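Local coordinates for RsbT co-antagonist protein RsbRA (Bacillus subtilis, PDB 2BNL), which stimulates RsbT kinase toward RsbS in vitro as a positive regulator of sigma-B in salt and heat stress, and is represented here by its N-terminal domain, at residues S3-I11 / W114-P122. Residues are numbered along the deposited sequence; the frame is centred on the assembly and turned at random.
Sequences SNQTVYQFI and WQIDRFFSP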
loop_
_atom_site.group_PDB
_atom_site.type_symbol
_atom_site.label_atom_id
_atom_site.label_comp_id
_atom_site.label_asym_id
_atom_site.label_seq_id
_atom_site.Cartn_x
_atom_site.Cartn_y
_atom_site.Cartn_z
ATOM N N SER A 3 7.678 -17.579 7.182
ATOM C CA SER A 3 7.064 -18.417 6.117
ATOM C C SER A 3 5.664 -17.871 5.639
ATOM O O SER A 3 4.753 -17.447 6.408
ATOM C CB SER A 3 7.040 -19.861 6.548
ATOM O OG SER A 3 5.999 -20.591 5.953
ATOM N N ASN A 4 5.506 -17.960 4.340
ATOM C CA ASN A 4 4.314 -17.542 3.639
ATOM C C ASN A 4 3.540 -18.762 3.202
ATOM O O ASN A 4 2.713 -18.664 2.324
ATOM C CB ASN A 4 4.789 -16.772 2.398
ATOM C CG ASN A 4 5.299 -15.380 2.728
ATOM O OD1 ASN A 4 4.765 -14.725 3.668
ATOM N ND2 ASN A 4 6.379 -14.919 2.000
ATOM N N GLN A 5 3.859 -19.935 3.770
ATOM C CA GLN A 5 3.270 -21.217 3.317
ATOM C C GLN A 5 1.744 -21.227 3.343
ATOM O O GLN A 5 1.080 -21.672 2.386
ATOM C CB GLN A 5 3.821 -22.366 4.100
ATOM C CG GLN A 5 3.178 -23.671 3.673
ATOM C CD GLN A 5 3.740 -24.845 4.383
ATOM O OE1 GLN A 5 4.798 -24.739 5.082
ATOM N NE2 GLN A 5 3.051 -25.990 4.230
ATOM N N THR A 6 1.180 -20.741 4.442
ATOM C CA THR A 6 -0.277 -20.790 4.601
ATOM C C THR A 6 -1.030 -19.976 3.504
ATOM O O THR A 6 -1.923 -20.474 2.875
ATOM C CB THR A 6 -0.707 -20.313 6.071
ATOM O OG1 THR A 6 -0.145 -21.222 7.005
ATOM C CG2 THR A 6 -2.247 -20.429 6.223
ATOM N N VAL A 7 -0.633 -18.727 3.278
ATOM C CA VAL A 7 -1.260 -17.900 2.304
ATOM C C VAL A 7 -0.956 -18.434 0.925
ATOM O O VAL A 7 -1.818 -18.546 0.075
ATOM C CB VAL A 7 -0.830 -16.411 2.496
ATOM C CG1 VAL A 7 -1.213 -15.524 1.334
ATOM C CG2 VAL A 7 -1.411 -15.868 3.876
ATOM N N TYR A 8 0.317 -18.739 0.676
ATOM C CA TYR A 8 0.693 -19.255 -0.669
ATOM C C TYR A 8 -0.151 -20.450 -1.041
ATOM O O TYR A 8 -0.701 -20.522 -2.155
ATOM C CB TYR A 8 2.239 -19.579 -0.723
ATOM C CG TYR A 8 2.728 -20.039 -2.082
ATOM C CD1 TYR A 8 3.336 -19.115 -2.966
ATOM C CD2 TYR A 8 2.436 -21.323 -2.555
ATOM C CE1 TYR A 8 3.750 -19.495 -4.193
ATOM C CE2 TYR A 8 2.815 -21.723 -3.838
ATOM C CZ TYR A 8 3.483 -20.802 -4.643
ATOM O OH TYR A 8 3.846 -21.119 -5.904
ATOM N N GLN A 9 -0.258 -21.419 -0.124
ATOM C CA GLN A 9 -1.059 -22.604 -0.363
ATOM C C GLN A 9 -2.529 -22.353 -0.657
ATOM O O GLN A 9 -3.101 -22.967 -1.508
ATOM C CB GLN A 9 -0.889 -23.559 0.781
ATOM C CG GLN A 9 -2.071 -24.460 0.986
ATOM C CD GLN A 9 -1.953 -25.431 2.192
ATOM O OE1 GLN A 9 -1.681 -25.056 3.382
ATOM N NE2 GLN A 9 -2.164 -26.656 1.875
ATOM N N PHE A 10 -3.117 -21.368 0.010
ATOM C CA PHE A 10 -4.463 -21.050 -0.251
ATOM C C PHE A 10 -4.606 -20.455 -1.628
ATOM O O PHE A 10 -5.502 -20.806 -2.366
ATOM C CB PHE A 10 -5.033 -20.120 0.859
ATOM C CG PHE A 10 -6.477 -19.861 0.696
ATOM C CD1 PHE A 10 -7.413 -20.632 1.377
ATOM C CD2 PHE A 10 -6.924 -18.894 -0.181
ATOM C CE1 PHE A 10 -8.780 -20.374 1.182
ATOM C CE2 PHE A 10 -8.284 -18.660 -0.385
ATOM C CZ PHE A 10 -9.207 -19.383 0.292
ATOM N N ILE A 11 -3.704 -19.583 -2.029
ATOM C CA ILE A 11 -3.732 -19.048 -3.388
ATOM C C ILE A 11 -3.567 -20.147 -4.383
ATOM O O ILE A 11 -4.374 -20.190 -5.330
ATOM C CB ILE A 11 -2.691 -17.933 -3.621
ATOM C CG1 ILE A 11 -2.975 -16.772 -2.644
ATOM C CG2 ILE A 11 -2.589 -17.498 -5.147
ATOM C CD1 ILE A 11 -1.686 -15.879 -2.472
ATOM N N TRP A 114 -2.045 -10.584 9.389
ATOM C CA TRP A 114 -0.601 -10.365 9.363
ATOM C C TRP A 114 0.142 -11.326 8.403
ATOM O O TRP A 114 1.195 -10.958 7.805
ATOM C CB TRP A 114 -0.075 -10.406 10.806
ATOM C CG TRP A 114 -0.602 -9.302 11.647
ATOM C CD1 TRP A 114 -1.146 -9.439 12.854
ATOM C CD2 TRP A 114 -0.628 -7.893 11.355
ATOM N NE1 TRP A 114 -1.578 -8.236 13.332
ATOM C CE2 TRP A 114 -1.280 -7.266 12.422
ATOM C CE3 TRP A 114 -0.204 -7.098 10.258
ATOM C CZ2 TRP A 114 -1.467 -5.903 12.477
ATOM C CZ3 TRP A 114 -0.383 -5.778 10.307
ATOM C CH2 TRP A 114 -1.019 -5.174 11.424
ATOM N N GLN A 115 -0.388 -12.531 8.259
ATOM C CA GLN A 115 0.110 -13.499 7.279
ATOM C C GLN A 115 -0.104 -13.021 5.903
ATOM O O GLN A 115 0.797 -13.028 5.030
ATOM C CB GLN A 115 -0.597 -14.861 7.441
ATOM C CG GLN A 115 -0.135 -15.623 8.658
ATOM C CD GLN A 115 -0.917 -16.911 8.784
ATOM O OE1 GLN A 115 -2.099 -16.976 8.432
ATOM N NE2 GLN A 115 -0.214 -17.968 9.132
ATOM N N ILE A 116 -1.271 -12.488 5.682
ATOM C CA ILE A 116 -1.560 -11.924 4.382
ATOM C C ILE A 116 -0.700 -10.731 4.031
ATOM O O ILE A 116 -0.131 -10.656 2.889
ATOM C CB ILE A 116 -3.052 -11.569 4.268
ATOM C CG1 ILE A 116 -3.886 -12.891 4.191
ATOM C CG2 ILE A 116 -3.286 -10.757 3.070
ATOM C CD1 ILE A 116 -5.352 -12.714 4.439
ATOM N N ASP A 117 -0.553 -9.846 5.006
ATOM C CA ASP A 117 0.213 -8.590 4.828
ATOM C C ASP A 117 1.716 -8.966 4.536
ATOM O O ASP A 117 2.347 -8.415 3.671
ATOM C CB ASP A 117 0.109 -7.776 6.118
ATOM C CG ASP A 117 0.941 -6.521 6.093
ATOM O OD1 ASP A 117 0.501 -5.589 5.448
ATOM O OD2 ASP A 117 2.054 -6.559 6.627
ATOM N N ARG A 118 2.224 -9.880 5.316
ATOM C CA ARG A 118 3.609 -10.327 5.164
ATOM C C ARG A 118 3.940 -10.793 3.723
ATOM O O ARG A 118 5.015 -10.558 3.177
ATOM C CB ARG A 118 3.844 -11.432 6.104
ATOM C CG ARG A 118 5.175 -11.445 6.588
ATOM C CD ARG A 118 5.529 -12.739 7.290
ATOM N NE ARG A 118 6.986 -12.926 7.050
ATOM C CZ ARG A 118 7.542 -13.686 6.105
ATOM N NH1 ARG A 118 6.821 -14.426 5.316
ATOM N NH2 ARG A 118 8.867 -13.716 5.987
ATOM N N PHE A 119 3.025 -11.548 3.160
ATOM C CA PHE A 119 3.171 -12.055 1.787
ATOM C C PHE A 119 3.022 -10.975 0.712
ATOM O O PHE A 119 3.841 -10.864 -0.180
ATOM C CB PHE A 119 2.233 -13.208 1.600
ATOM C CG PHE A 119 2.266 -13.803 0.255
ATOM C CD1 PHE A 119 3.354 -14.489 -0.174
ATOM C CD2 PHE A 119 1.233 -13.525 -0.662
ATOM C CE1 PHE A 119 3.383 -15.077 -1.504
ATOM C CE2 PHE A 119 1.272 -14.014 -1.934
ATOM C CZ PHE A 119 2.320 -14.826 -2.365
ATOM N N PHE A 120 1.945 -10.177 0.783
ATOM C CA PHE A 120 1.572 -9.257 -0.257
ATOM C C PHE A 120 2.296 -7.932 -0.217
ATOM O O PHE A 120 2.586 -7.379 -1.266
ATOM C CB PHE A 120 0.054 -8.963 -0.097
ATOM C CG PHE A 120 -0.806 -9.990 -0.735
ATOM C CD1 PHE A 120 -1.053 -9.967 -2.098
ATOM C CD2 PHE A 120 -1.313 -11.077 0.002
ATOM C CE1 PHE A 120 -1.939 -10.958 -2.666
ATOM C CE2 PHE A 120 -2.153 -12.032 -0.645
ATOM C CZ PHE A 120 -2.410 -11.961 -1.952
ATOM N N SER A 121 2.581 -7.415 0.996
ATOM C CA SER A 121 3.104 -6.053 1.139
ATOM C C SER A 121 4.380 -5.796 0.272
ATOM O O SER A 121 4.368 -4.937 -0.555
ATOM C CB SER A 121 3.387 -5.647 2.638
ATOM O OG SER A 121 3.636 -4.269 2.679
ATOM N N PRO A 122 5.412 -6.637 0.395
ATOM C CA PRO A 122 6.617 -6.415 -0.486
ATOM C C PRO A 122 6.400 -6.559 -2.029
ATOM O O PRO A 122 7.054 -5.913 -2.840
ATOM C CB PRO A 122 7.621 -7.454 0.049
ATOM C CG PRO A 122 6.821 -8.502 0.756
ATOM C CD PRO A 122 5.531 -7.835 1.256
HETATM O O HOH W 1 2.514 -14.929 5.150
HETATM O O HOH W 2 6.898 -12.135 1.778
#
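Ser3 starts the contact by setting its backbone N over one face of the Arg118 guanidinium, toward the rim, while its OG takes the N-H of Gln5 in an ST turn that leads into the helix. Asn4, at the N-cap position, caps nothing with its side chain and turns it instead to the other helix. Its OD1 meets Arg118 NH1 at the guanidinium edge, 2.7 Å away, but this hydrogen bond is far from straight and weak. The same OD1 also accepts from a water that donates to Gln115 O as well, and ND2 donates both to Val57 O and to a second water bound to Arg118 O; the buried amide is thus held at both ends. Asn4 CG also comes to the edge of the Phe119 ring, 3.6 Å from CD1, with amide and ring planes 76° apart. Thr6 CB lies 3.9 Å from Gln115 NE2.

Val7 is a knob in the hole formed by Gln115, Ile116, Phe119 and Phe120. With CG1 anti to the backbone N (chi1 168°), that methyl comes within 3.7 Å of Phe119 CD2, and CG2 drops onto the backbone at Gln115, 3.7 Å from its C. Tyr8 CD1 lies 4.3 Å from Phe119 CE1, and its hydroxyl bonds to Leu54 O. One turn past Val7, Ile11 pushes CD1 to 3.5 Å from Phe119 CE2 and also meets Phe120 CZ; the Ile11 side chain packs on Ile50 and Leu53 of helix 39-54 too. With an alanine in place of Phe119, a gap would probably open between the helices, costing Asn4, Val7 and Ile11 the ring they pack on. The segment axes cross at -77° and 9.2 Å, so residues 5-11 of the first helix run steeply across residues 114-122 of the last: a helix crossing with Val7 as its knob-into-hole contact, in the all-helical, globin-like N-terminal domain of RsbRA.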